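Local coordinates for protein trigger factor (Thermotoga maritima, PDB 2NSA) that probably keeps newly made proteins in an open conformation as a ribosome-binding chaperone and peptidyl-prolyl isomerase, of which this is the C-terminal chaperone domain, at residues E115-E119 against A132-V136; E104-S108 against L158-E162; I98-A102 against L151-V155; L37-I43 against I92-I98. All coordinates share one frame; numbering follows the deposited sequence.

Three contacts draw on helix 77-105. Along the chain, interaction 4 closes first, setting the 37-43 loop against the C-terminal half of this helix; interaction 3 opens at Ile98, which the two share, their centres about 11 Å apart. Interaction 2, centred about 7 Å beyond interaction 3, joins the C-terminal ends of helices 77-105 and 140-160, the same pair that interaction 3 crosses. Interaction 1 is nested within the chain loop that interactions 2 and 3 close, and joins helices 111-125 and 129-138, about 21 Å from interaction 3 between centres. The all-helical C-terminal chaperone domain is elongated, with a packed junction and, farther out, a helix pair that rests on the first half of helix 140-160.

Interaction 1 (E115-E119 against A132-V136); sequences EKEAE and AKSLV
Lys133 reaches across to Glu119, and a salt bridge of 2.9 Å from Lys133 NZ to Glu119 OE2 is the one direct polar bond between segments 115-119 and 132-136. The ammonium group approaches the anti side of that oxygen, 17° out of the carboxylate plane. A bend at chi3 (-69°) in an otherwise extended lysine chain turns the end of Lys133 to Glu119, and on the way its CD rests 3.7 Å from Glu119 CG. NZ has a second, weak partner in a bridging water, which it meets at 3.3 Å; the same water donates to Glu115 OE1 at 2.6 Å. The two acids one turn apart on helix 111-125 therefore share one lysine, one directly and the other through a water that the lysine holds weakly, and the positive charge would be expected to steady both carboxylates. The two helices form a splayed, obliquely antiparallel helix-loop-helix hairpin: helices 111-125 and 129-138, joined by a short connection, meet with local axes 8.7 Å apart and an angle of 129° between their directions. Ala118 permits the close approach, its CB lying 3.9 Å from both Lys133 CG and Val136 CG2, while Ala132 CB sits 3.4 Å from Ala118 O. Within each helix, Glu119 N bonds to Glu115 O and Val136 N to Ala132 O, accounting for these amides. Beyond the pair, Val136 O accepts from Arg143 and Ser134 OG bonds to Asp130 O, while Ala132 also packs on Ala122 and Trp125 of helix 111-125.

Interaction 2 (E104-S108 against L158-E162); sequences EKGIS and LLLQE
Lys105 and Glu162 come at each other from opposite directions and join in a salt bridge, with Lys105 NZ 2.6 Å from Glu162 OE2. The ammonium group lies on the syn side of the oxygen, but 29° out of the carboxylate plane. Glu162 stays extended beyond CG. The lysine chain, nearly straight up to CE, crosses Leu159 obliquely and sets Lys105 CE 3.8 Å from Leu159 CD2; a turn at chi4 (-59°) then carries NZ alone to Glu162, so the lysine touches a leucine methyl while its charge is paired. Beside the salt bridge, Ile107 and Leu158 meet tip to tip, with Ile107 CD1 3.5 Å from Leu158 CD1. Ile107 CG1 points away from the carbonyl carbon, beside the backbone N, and carries CD1 to that leucine. Ile107 owes its place to the Schellman motif that ends helix 77-105: Gly106, with positive phi (71°), redirects the chain and leaves Ile107 facing the second helix. The contact lies at the surface where helix 77-105 stops beside the C-terminal end of helix 140-160; Ile107 also packs on Leu151 and Lys154 farther back on it, and Leu159 and Leu160 turn to Leu33 of helix 25-36.

Interaction 3 (I98-A102 against L151-V155); sequences IEVLA and LKRKV
Segments 98-102 and 151-155 are both helical, their local axes 9.7 Å apart at closest approach and crossing at 70°, with the nearest CA pairs being Ile98 with Lys152 and Ala102 with Val155. At this steep angle helices 77-105 and 140-160 touch over a short patch, in the buried junction of the all-helical C-terminal chaperone domain. Val155 occupies the middle of that patch, and its two methyls diverge along the opposing helix. CG1, anti to the backbone N (chi1 172°), lies 3.8 Å from Leu101 CB, and CG2 lies 3.7 Å from Ala102 CB. The small Ala102 side chain is met from a second direction by Leu151, whose CG, CD1 and CD2 are all 3.9 Å from Ala102 CB, evidence that the methyl rests against the whole fork of the leucine. Ile98 CG2 lies over the backbone of helix 140-160, 3.9 Å from Lys152 CA. Helix 25-36 joins in through Leu34, which touches both Ile98 and Lys152, and Trp148 of helix 140-160 also touches Ile98. Lys152 is fully extended, and its methylene chain runs past the end of the isoleucine, with Ile98 CD1 3.9 Å from Lys152 CG and 3.8 Å from Lys152 CE.

Interaction 4 (L37-I43 against I92-I98); sequences LPEIVEI and IKRDRVI
Apolar packing of a connecting loop on a helix, with one water bridge at its edge, describes the contact of Leu37-Ile43 with Ile92-Ile98: the loop between helices 25-36 and 47-64 passes obliquely over the C-terminal half of helix 77-105, and 554 Å² is buried. Val97 is gripped from several sides. Its CG1 meets Leu37 CD2 at 3.9 Å and Ile40 CD1 at 4.0 Å, while Val97 CG2 presses on Val41 CG1 at 3.3 Å, tighter than usual for carbons. Val41 CG1 stands between its own backbone N and carbonyl carbon (chi1 68°), the position from which it also reaches Lys93 CB at 3.5 Å. Lys93, fully extended, runs across the loop, and Ile43 slides past it in the opposite direction, with Ile43 CG1 3.4 Å from Lys93 CG. At the lysine's far end, NZ donates to a water at 2.8 Å, and the water donates to Pro38 O at 2.8 Å. Pro38 lies beside Arg94, its CG 3.8 Å from Arg94 NH2; the guanidinium is held by a salt bridge to Asp91 and a hydrogen bond to Leu34 O. Leu37 continues inward to Leu9 of helix 6-12 and Leu156 of helix 140-160. A 3-10 turn at residues 37-39 followed by an extended run, laid across a long helix, is an interhelical connection within the all-helical C-terminal domain of trigger factor.

Interaction 1 (E115-E119 against A132-V136)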
loop_
_atom_site.group_PDB
_atom_site.type_symbol
_atom_site.label_atom_id
_atom_site.label_comp_id
_atom_site.label_asym_id
_atom_site.label_seq_id
_atom_site.Cartn_x
_atom_site.Cartn_y
_atom_site.Cartn_z
ATOM N N GLU A 115 2.013 -10.789 -16.493
ATOM C CA GLU A 115 1.613 -10.543 -17.869
ATOM C C GLU A 115 0.188 -10.013 -17.959
ATOM O O GLU A 115 -0.076 -9.063 -18.692
ATOM C CB GLU A 115 1.747 -11.827 -18.683
ATOM C CG GLU A 115 3.176 -12.164 -19.053
ATOM C CD GLU A 115 3.309 -13.564 -19.603
ATOM O OE1 GLU A 115 2.395 -14.000 -20.333
ATOM O OE2 GLU A 115 4.329 -14.225 -19.313
ATOM N N LYS A 116 -0.728 -10.628 -17.216
ATOM C CA LYS A 116 -2.125 -10.197 -17.216
ATOM C C LYS A 116 -2.264 -8.764 -16.718
ATOM O O LYS A 116 -3.014 -7.965 -17.282
ATOM C CB LYS A 116 -2.981 -11.104 -16.326
ATOM C CG LYS A 116 -3.330 -12.458 -16.920
ATOM C CD LYS A 116 -4.345 -13.173 -16.028
ATOM C CE LYS A 116 -4.823 -14.485 -16.629
ATOM N NZ LYS A 116 -5.851 -15.137 -15.765
ATOM N N GLU A 117 -1.543 -8.439 -15.653
ATOM C CA GLU A 117 -1.616 -7.099 -15.097
ATOM C C GLU A 117 -1.056 -6.077 -16.079
ATOM O O GLU A 117 -1.596 -4.984 -16.228
ATOM C CB GLU A 117 -0.843 -7.023 -13.782
ATOM C CG GLU A 117 -1.296 -5.881 -12.906
ATOM C CD GLU A 117 -2.701 -6.099 -12.395
ATOM O OE1 GLU A 117 -2.887 -6.996 -11.546
ATOM O OE2 GLU A 117 -3.618 -5.391 -12.848
ATOM N N ALA A 118 0.037 -6.428 -16.750
ATOM C CA ALA A 118 0.627 -5.513 -17.710
ATOM C C ALA A 118 -0.376 -5.243 -18.828
ATOM O O ALA A 118 -0.481 -4.123 -19.312
ATOM C CB ALA A 118 1.919 -6.098 -18.283
ATOM N N GLU A 119 -1.114 -6.272 -19.234
ATOM C CA GLU A 119 -2.107 -6.110 -20.294
ATOM C C GLU A 119 -3.191 -5.126 -19.867
ATOM O O GLU A 119 -3.624 -4.283 -20.656
ATOM C CB GLU A 119 -2.743 -7.458 -20.645
ATOM C CG GLU A 119 -1.743 -8.518 -21.081
ATOM C CD GLU A 119 -2.406 -9.797 -21.561
ATOM O OE1 GLU A 119 -3.373 -10.251 -20.915
ATOM O OE2 GLU A 119 -1.952 -10.355 -22.582
ATOM N N ALA A 132 3.485 -3.226 -23.282
ATOM C CA ALA A 132 3.498 -3.223 -21.825
ATOM C C ALA A 132 4.179 -4.471 -21.276
ATOM O O ALA A 132 5.006 -4.382 -20.368
ATOM C CB ALA A 132 2.071 -3.116 -21.281
ATOM N N LYS A 133 3.835 -5.636 -21.819
ATOM C CA LYS A 133 4.444 -6.877 -21.354
ATOM C C LYS A 133 5.948 -6.923 -21.621
ATOM O O LYS A 133 6.700 -7.524 -20.852
ATOM C CB LYS A 133 3.749 -8.083 -21.992
ATOM C CG LYS A 133 2.378 -8.357 -21.388
ATOM C CD LYS A 133 1.710 -9.572 -22.001
ATOM C CE LYS A 133 1.312 -9.313 -23.439
ATOM N NZ LYS A 133 0.598 -10.482 -24.016
ATOM N N SER A 134 6.384 -6.281 -22.700
ATOM C CA SER A 134 7.804 -6.248 -23.041
ATOM C C SER A 134 8.565 -5.337 -22.086
ATOM O O SER A 134 9.695 -5.637 -21.698
ATOM C CB SER A 134 8.001 -5.755 -24.478
ATOM O OG SER A 134 7.468 -6.680 -25.403
ATOM N N LEU A 135 7.946 -4.220 -21.716
ATOM C CA LEU A 135 8.570 -3.277 -20.792
ATOM C C LEU A 135 8.784 -3.943 -19.442
ATOM O O LEU A 135 9.837 -3.796 -18.816
ATOM C CB LEU A 135 7.693 -2.029 -20.622
ATOM C CG LEU A 135 7.987 -0.819 -21.516
ATOM C CD1 LEU A 135 8.103 -1.249 -22.968
ATOM C CD2 LEU A 135 6.885 0.217 -21.342
ATOM N N VAL A 136 7.781 -4.686 -18.994
ATOM C CA VAL A 136 7.876 -5.371 -17.716
ATOM C C VAL A 136 8.959 -6.442 -17.759
ATOM O O VAL A 136 9.697 -6.637 -16.792
ATOM C CB VAL A 136 6.525 -6.009 -17.343
ATOM C CG1 VAL A 136 6.652 -6.796 -16.046
ATOM C CG2 VAL A 136 5.476 -4.914 -17.206
HETATM O O HOH W 1 0.698 -13.193 -22.093
#

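Interaction 2 (E104-S108 against L158-E162)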
loop_
_atom_site.group_PDB
_atom_site.type_symbol
_atom_site.label_atom_id
_atom_site.label_comp_id
_atom_site.label_asym_id
_atom_site.label_seq_id
_atom_site.Cartn_x
_atom_site.Cartn_y
_atom_site.Cartn_z
ATOM N N GLU A 104 3.211 -15.914 5.281
ATOM C CA GLU A 104 2.439 -16.777 6.166
ATOM C C GLU A 104 1.258 -17.434 5.470
ATOM O O GLU A 104 0.865 -18.546 5.827
ATOM C CB GLU A 104 1.949 -16.001 7.386
ATOM C CG GLU A 104 3.080 -15.530 8.275
ATOM C CD GLU A 104 2.593 -14.818 9.510
ATOM O OE1 GLU A 104 1.454 -14.311 9.500
ATOM O OE2 GLU A 104 3.362 -14.757 10.489
ATOM N N LYS A 105 0.699 -16.756 4.473
ATOM C CA LYS A 105 -0.449 -17.285 3.743
ATOM C C LYS A 105 -0.103 -18.079 2.491
ATOM O O LYS A 105 -0.998 -18.621 1.835
ATOM C CB LYS A 105 -1.388 -16.142 3.366
ATOM C CG LYS A 105 -2.095 -15.533 4.557
ATOM C CD LYS A 105 -3.042 -14.446 4.113
ATOM C CE LYS A 105 -4.058 -14.163 5.193
ATOM N NZ LYS A 105 -4.829 -15.402 5.502
ATOM N N GLY A 106 1.180 -18.145 2.155
ATOM C CA GLY A 106 1.596 -18.884 0.974
ATOM C C GLY A 106 1.201 -18.203 -0.324
ATOM O O GLY A 106 0.956 -18.862 -1.332
ATOM N N ILE A 107 1.147 -16.876 -0.302
ATOM C CA ILE A 107 0.774 -16.097 -1.476
ATOM C C ILE A 107 2.022 -15.635 -2.227
ATOM O O ILE A 107 3.011 -15.224 -1.612
ATOM C CB ILE A 107 -0.055 -14.859 -1.068
ATOM C CG1 ILE A 107 -1.266 -15.296 -0.238
ATOM C CG2 ILE A 107 -0.499 -14.086 -2.313
ATOM C CD1 ILE A 107 -2.134 -16.340 -0.927
ATOM N N SER A 108 1.964 -15.703 -3.556
ATOM C CA SER A 108 3.081 -15.301 -4.407
ATOM C C SER A 108 2.541 -14.745 -5.724
ATOM O O SER A 108 1.330 -14.654 -5.910
ATOM C CB SER A 108 3.980 -16.510 -4.678
ATOM O OG SER A 108 5.202 -16.121 -5.281
ATOM N N LEU A 158 -7.631 -10.976 0.616
ATOM C CA LEU A 158 -7.797 -12.167 1.447
ATOM C C LEU A 158 -8.159 -11.793 2.881
ATOM O O LEU A 158 -9.032 -12.414 3.492
ATOM C CB LEU A 158 -6.518 -13.008 1.443
ATOM C CG LEU A 158 -6.254 -13.846 0.193
ATOM C CD1 LEU A 158 -4.824 -14.374 0.221
ATOM C CD2 LEU A 158 -7.250 -15.004 0.134
ATOM N N LEU A 159 -7.488 -10.788 3.434
ATOM C CA LEU A 159 -7.796 -10.380 4.796
ATOM C C LEU A 159 -9.232 -9.876 4.899
ATOM O O LEU A 159 -9.961 -10.249 5.817
ATOM C CB LEU A 159 -6.828 -9.294 5.275
ATOM C CG LEU A 159 -5.366 -9.717 5.432
ATOM C CD1 LEU A 159 -4.535 -8.496 5.814
ATOM C CD2 LEU A 159 -5.233 -10.809 6.490
ATOM N N LEU A 160 -9.644 -9.034 3.956
ATOM C CA LEU A 160 -11.002 -8.502 3.984
ATOM C C LEU A 160 -12.038 -9.612 3.891
ATOM O O LEU A 160 -13.091 -9.544 4.532
ATOM C CB LEU A 160 -11.212 -7.516 2.839
ATOM C CG LEU A 160 -10.367 -6.244 2.878
ATOM C CD1 LEU A 160 -10.679 -5.412 1.651
ATOM C CD2 LEU A 160 -10.661 -5.459 4.156
ATOM N N GLN A 161 -11.743 -10.628 3.088
ATOM C CA GLN A 161 -12.661 -11.746 2.913
ATOM C C GLN A 161 -12.685 -12.672 4.129
ATOM O O GLN A 161 -13.509 -13.587 4.206
ATOM C CB GLN A 161 -12.301 -12.518 1.638
ATOM C CG GLN A 161 -12.723 -11.773 0.370
ATOM C CD GLN A 161 -12.010 -12.241 -0.886
ATOM O OE1 GLN A 161 -11.524 -13.368 -0.958
ATOM N NE2 GLN A 161 -11.963 -11.376 -1.896
ATOM N N GLU A 162 -11.791 -12.425 5.082
ATOM C CA GLU A 162 -11.737 -13.231 6.299
ATOM C C GLU A 162 -12.506 -12.561 7.435
ATOM O O GLU A 162 -12.685 -13.147 8.502
ATOM C CB GLU A 162 -10.286 -13.459 6.737
ATOM C CG GLU A 162 -9.439 -14.222 5.737
ATOM C CD GLU A 162 -8.001 -14.382 6.200
ATOM O OE1 GLU A 162 -7.447 -13.422 6.771
ATOM O OE2 GLU A 162 -7.426 -15.465 5.984
#

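Interaction 3 (I98-A102 against L151-V155)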
loop_
_atom_site.group_PDB
_atom_site.type_symbol
_atom_site.label_atom_id
_atom_site.label_comp_id
_atom_site.label_asym_id
_atom_site.label_seq_id
_atom_site.Cartn_x
_atom_site.Cartn_y
_atom_site.Cartn_z
ATOM N N ILE A 98 2.609 -6.628 5.263
ATOM C CA ILE A 98 2.063 -7.224 4.046
ATOM C C ILE A 98 2.952 -8.351 3.543
ATOM O O ILE A 98 2.467 -9.435 3.176
ATOM C CB ILE A 98 1.876 -6.148 2.945
ATOM C CG1 ILE A 98 0.737 -5.213 3.357
ATOM C CG2 ILE A 98 1.568 -6.798 1.599
ATOM C CD1 ILE A 98 0.711 -3.892 2.632
ATOM N N GLU A 99 4.257 -8.106 3.545
ATOM C CA GLU A 99 5.209 -9.115 3.082
ATOM C C GLU A 99 5.144 -10.361 3.967
ATOM O O GLU A 99 5.113 -11.492 3.462
ATOM C CB GLU A 99 6.629 -8.536 3.062
ATOM C CG GLU A 99 7.607 -9.398 2.288
ATOM C CD GLU A 99 8.887 -8.658 1.936
ATOM O OE1 GLU A 99 8.873 -7.826 0.994
ATOM O OE2 GLU A 99 9.902 -8.908 2.608
ATOM N N VAL A 100 5.096 -10.155 5.279
ATOM C CA VAL A 100 5.020 -11.274 6.212
ATOM C C VAL A 100 3.709 -12.034 6.053
ATOM O O VAL A 100 3.706 -13.264 6.094
ATOM C CB VAL A 100 5.160 -10.812 7.676
ATOM C CG1 VAL A 100 4.846 -11.970 8.628
ATOM C CG2 VAL A 100 6.585 -10.336 7.927
ATOM N N LEU A 101 2.598 -11.325 5.881
ATOM C CA LEU A 101 1.327 -12.027 5.716
ATOM C C LEU A 101 1.344 -12.835 4.423
ATOM O O LEU A 101 0.789 -13.936 4.369
ATOM C CB LEU A 101 0.143 -11.050 5.720
ATOM C CG LEU A 101 -0.126 -10.442 7.103
ATOM C CD1 LEU A 101 -1.138 -9.310 7.002
ATOM C CD2 LEU A 101 -0.633 -11.535 8.043
ATOM N N ALA A 102 1.990 -12.316 3.383
ATOM C CA ALA A 102 2.040 -13.060 2.128
ATOM C C ALA A 102 2.805 -14.355 2.361
ATOM O O ALA A 102 2.403 -15.416 1.881
ATOM C CB ALA A 102 2.710 -12.236 1.032
ATOM N N LEU A 151 0.828 -8.612 -5.341
ATOM C CA LEU A 151 0.921 -9.337 -4.076
ATOM C C LEU A 151 0.143 -8.635 -2.967
ATOM O O LEU A 151 -0.622 -9.265 -2.235
ATOM C CB LEU A 151 2.389 -9.476 -3.655
ATOM C CG LEU A 151 2.664 -10.333 -2.424
ATOM C CD1 LEU A 151 2.513 -11.810 -2.816
ATOM C CD2 LEU A 151 4.076 -10.088 -1.921
ATOM N N LYS A 152 0.359 -7.331 -2.843
ATOM C CA LYS A 152 -0.304 -6.519 -1.836
ATOM C C LYS A 152 -1.817 -6.566 -2.008
ATOM O O LYS A 152 -2.549 -6.721 -1.028
ATOM C CB LYS A 152 0.204 -5.081 -1.942
ATOM C CG LYS A 152 -0.474 -4.087 -1.034
ATOM C CD LYS A 152 0.229 -2.742 -1.160
ATOM C CE LYS A 152 -0.354 -1.707 -0.237
ATOM N NZ LYS A 152 0.274 -0.380 -0.504
ATOM N N ARG A 153 -2.288 -6.449 -3.246
ATOM C CA ARG A 153 -3.725 -6.495 -3.495
ATOM C C ARG A 153 -4.305 -7.843 -3.079
ATOM O O ARG A 153 -5.379 -7.901 -2.481
ATOM C CB ARG A 153 -4.046 -6.237 -4.974
ATOM C CG ARG A 153 -5.541 -6.277 -5.285
ATOM C CD ARG A 153 -6.335 -5.311 -4.401
ATOM N NE ARG A 153 -6.161 -3.908 -4.772
ATOM C CZ ARG A 153 -6.636 -3.359 -5.886
ATOM N NH1 ARG A 153 -7.320 -4.092 -6.756
ATOM N NH2 ARG A 153 -6.437 -2.067 -6.126
ATOM N N LYS A 154 -3.595 -8.923 -3.379
ATOM C CA LYS A 154 -4.087 -10.244 -3.018
ATOM C C LYS A 154 -4.133 -10.428 -1.505
ATOM O O LYS A 154 -5.095 -10.977 -0.973
ATOM C CB LYS A 154 -3.226 -11.321 -3.684
ATOM C CG LYS A 154 -3.419 -11.324 -5.195
ATOM C CD LYS A 154 -2.281 -11.974 -5.950
ATOM C CE LYS A 154 -2.161 -13.435 -5.622
ATOM N NZ LYS A 154 -1.231 -14.115 -6.564
ATOM N N VAL A 155 -3.109 -9.952 -0.807
ATOM C CA VAL A 155 -3.088 -10.078 0.641
ATOM C C VAL A 155 -4.221 -9.267 1.264
ATOM O O VAL A 155 -4.936 -9.762 2.137
ATOM C CB VAL A 155 -1.726 -9.632 1.226
ATOM C CG1 VAL A 155 -1.788 -9.592 2.752
ATOM C CG2 VAL A 155 -0.640 -10.603 0.778
#

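Interaction 4 (L37-I43 against I92-I98)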
loop_
_atom_site.group_PDB
_atom_site.type_symbol
_atom_site.label_atom_id
_atom_site.label_comp_id
_atom_site.label_asym_id
_atom_site.label_seq_id
_atom_site.Cartn_x
_atom_site.Cartn_y
_atom_site.Cartn_z
ATOM N N LEU A 37 -3.032 -1.349 9.610
ATOM C CA LEU A 37 -1.989 -2.370 9.607
ATOM C C LEU A 37 -0.677 -2.003 10.313
ATOM O O LEU A 37 -0.112 -2.824 11.027
ATOM C CB LEU A 37 -1.698 -2.825 8.169
ATOM C CG LEU A 37 -2.704 -3.819 7.571
ATOM C CD1 LEU A 37 -2.359 -4.106 6.112
ATOM C CD2 LEU A 37 -2.681 -5.113 8.384
ATOM N N PRO A 38 -0.178 -0.767 10.138
ATOM C CA PRO A 38 1.079 -0.390 10.799
ATOM C C PRO A 38 1.076 -0.564 12.320
ATOM O O PRO A 38 2.131 -0.717 12.936
ATOM C CB PRO A 38 1.255 1.079 10.405
ATOM C CG PRO A 38 0.556 1.175 9.099
ATOM C CD PRO A 38 -0.689 0.341 9.315
ATOM N N GLU A 39 -0.108 -0.542 12.917
ATOM C CA GLU A 39 -0.241 -0.665 14.367
ATOM C C GLU A 39 0.125 -2.016 14.975
ATOM O O GLU A 39 0.412 -2.095 16.169
ATOM C CB GLU A 39 -1.667 -0.300 14.778
ATOM C CG GLU A 39 -1.971 1.185 14.686
ATOM C CD GLU A 39 -3.434 1.500 14.938
ATOM O OE1 GLU A 39 -4.072 0.776 15.732
ATOM O OE2 GLU A 39 -3.942 2.481 14.349
ATOM N N ILE A 40 0.134 -3.069 14.166
ATOM C CA ILE A 40 0.432 -4.401 14.680
ATOM C C ILE A 40 1.852 -4.899 14.458
ATOM O O ILE A 40 2.115 -6.102 14.543
ATOM C CB ILE A 40 -0.549 -5.438 14.104
ATOM C CG1 ILE A 40 -0.357 -5.567 12.591
ATOM C CG2 ILE A 40 -1.977 -5.009 14.413
ATOM C CD1 ILE A 40 -1.153 -6.702 11.970
ATOM N N VAL A 41 2.770 -3.982 14.172
ATOM C CA VAL A 41 4.158 -4.367 13.965
ATOM C C VAL A 41 5.108 -3.311 14.514
ATOM O O VAL A 41 4.760 -2.135 14.606
ATOM C CB VAL A 41 4.463 -4.600 12.463
ATOM C CG1 VAL A 41 4.393 -3.289 11.703
ATOM C CG2 VAL A 41 5.825 -5.252 12.301
ATOM N N GLU A 42 6.304 -3.745 14.893
ATOM C CA GLU A 42 7.317 -2.846 15.420
ATOM C C GLU A 42 8.548 -2.890 14.524
ATOM O O GLU A 42 8.992 -3.962 14.110
ATOM C CB GLU A 42 7.707 -3.252 16.844
ATOM C CG GLU A 42 8.208 -4.684 16.958
ATOM C CD GLU A 42 8.815 -4.986 18.314
ATOM O OE1 GLU A 42 9.845 -4.363 18.653
ATOM O OE2 GLU A 42 8.261 -5.843 19.037
ATOM N N ILE A 43 9.088 -1.713 14.225
ATOM C CA ILE A 43 10.274 -1.586 13.385
ATOM C C ILE A 43 11.361 -0.886 14.191
ATOM O O ILE A 43 11.116 0.156 14.801
ATOM C CB ILE A 43 9.996 -0.717 12.133
ATOM C CG1 ILE A 43 8.904 -1.350 11.267
ATOM C CG2 ILE A 43 11.285 -0.527 11.338
ATOM C CD1 ILE A 43 9.357 -2.551 10.465
ATOM N N ILE A 92 6.789 1.814 5.913
ATOM C CA ILE A 92 7.778 0.769 6.152
ATOM C C ILE A 92 7.142 -0.355 6.967
ATOM O O ILE A 92 7.336 -1.541 6.667
ATOM C CB ILE A 92 9.010 1.333 6.893
ATOM C CG1 ILE A 92 9.762 2.284 5.960
ATOM C CG2 ILE A 92 9.959 0.203 7.297
ATOM C CD1 ILE A 92 10.933 3.009 6.640
ATOM N N LYS A 93 6.391 0.016 8.001
ATOM C CA LYS A 93 5.713 -0.977 8.828
ATOM C C LYS A 93 4.677 -1.743 8.012
ATOM O O LYS A 93 4.601 -2.975 8.078
ATOM C CB LYS A 93 5.012 -0.303 10.009
ATOM C CG LYS A 93 5.962 0.243 11.049
ATOM C CD LYS A 93 5.189 0.946 12.151
ATOM C CE LYS A 93 6.104 1.481 13.218
ATOM N NZ LYS A 93 5.331 2.211 14.263
ATOM N N ARG A 94 3.886 -1.003 7.241
ATOM C CA ARG A 94 2.843 -1.595 6.422
ATOM C C ARG A 94 3.419 -2.598 5.431
ATOM O O ARG A 94 2.901 -3.712 5.285
ATOM C CB ARG A 94 2.084 -0.501 5.664
ATOM C CG ARG A 94 0.750 -0.961 5.104
ATOM C CD ARG A 94 -0.016 0.163 4.413
ATOM N NE ARG A 94 -0.263 1.310 5.281
ATOM C CZ ARG A 94 0.453 2.431 5.261
ATOM N NH1 ARG A 94 1.465 2.554 4.416
ATOM N NH2 ARG A 94 0.146 3.439 6.073
ATOM N N ASP A 95 4.487 -2.214 4.738
ATOM C CA ASP A 95 5.073 -3.130 3.773
ATOM C C ASP A 95 5.628 -4.388 4.439
ATOM O O ASP A 95 5.531 -5.478 3.878
ATOM C CB ASP A 95 6.135 -2.423 2.927
ATOM C CG ASP A 95 5.527 -1.402 1.976
ATOM O OD1 ASP A 95 4.292 -1.423 1.793
ATOM O OD2 ASP A 95 6.283 -0.582 1.404
ATOM N N ARG A 96 6.200 -4.253 5.632
ATOM C CA ARG A 96 6.711 -5.424 6.336
ATOM C C ARG A 96 5.542 -6.355 6.694
ATOM O O ARG A 96 5.621 -7.577 6.491
ATOM C CB ARG A 96 7.447 -5.007 7.612
ATOM C CG ARG A 96 7.803 -6.177 8.532
ATOM C CD ARG A 96 8.754 -7.166 7.886
ATOM N NE ARG A 96 9.149 -8.184 8.864
ATOM C CZ ARG A 96 9.725 -9.345 8.565
ATOM N NH1 ARG A 96 9.985 -9.660 7.302
ATOM N NH2 ARG A 96 10.031 -10.197 9.533
ATOM N N VAL A 97 4.459 -5.787 7.220
ATOM C CA VAL A 97 3.286 -6.588 7.597
ATOM C C VAL A 97 2.713 -7.327 6.388
ATOM O O VAL A 97 2.380 -8.517 6.469
ATOM C CB VAL A 97 2.167 -5.709 8.216
ATOM C CG1 VAL A 97 0.931 -6.564 8.513
ATOM C CG2 VAL A 97 2.669 -5.063 9.487
ATOM N N ILE A 98 2.609 -6.628 5.263
ATOM C CA ILE A 98 2.063 -7.224 4.046
ATOM C C ILE A 98 2.952 -8.351 3.543
ATOM O O ILE A 98 2.467 -9.435 3.176
ATOM C CB ILE A 98 1.876 -6.148 2.945
ATOM C CG1 ILE A 98 0.737 -5.213 3.357
ATOM C CG2 ILE A 98 1.568 -6.798 1.599
ATOM C CD1 ILE A 98 0.711 -3.892 2.632
HETATM O O HOH W 2 3.426 0.374 15.160
#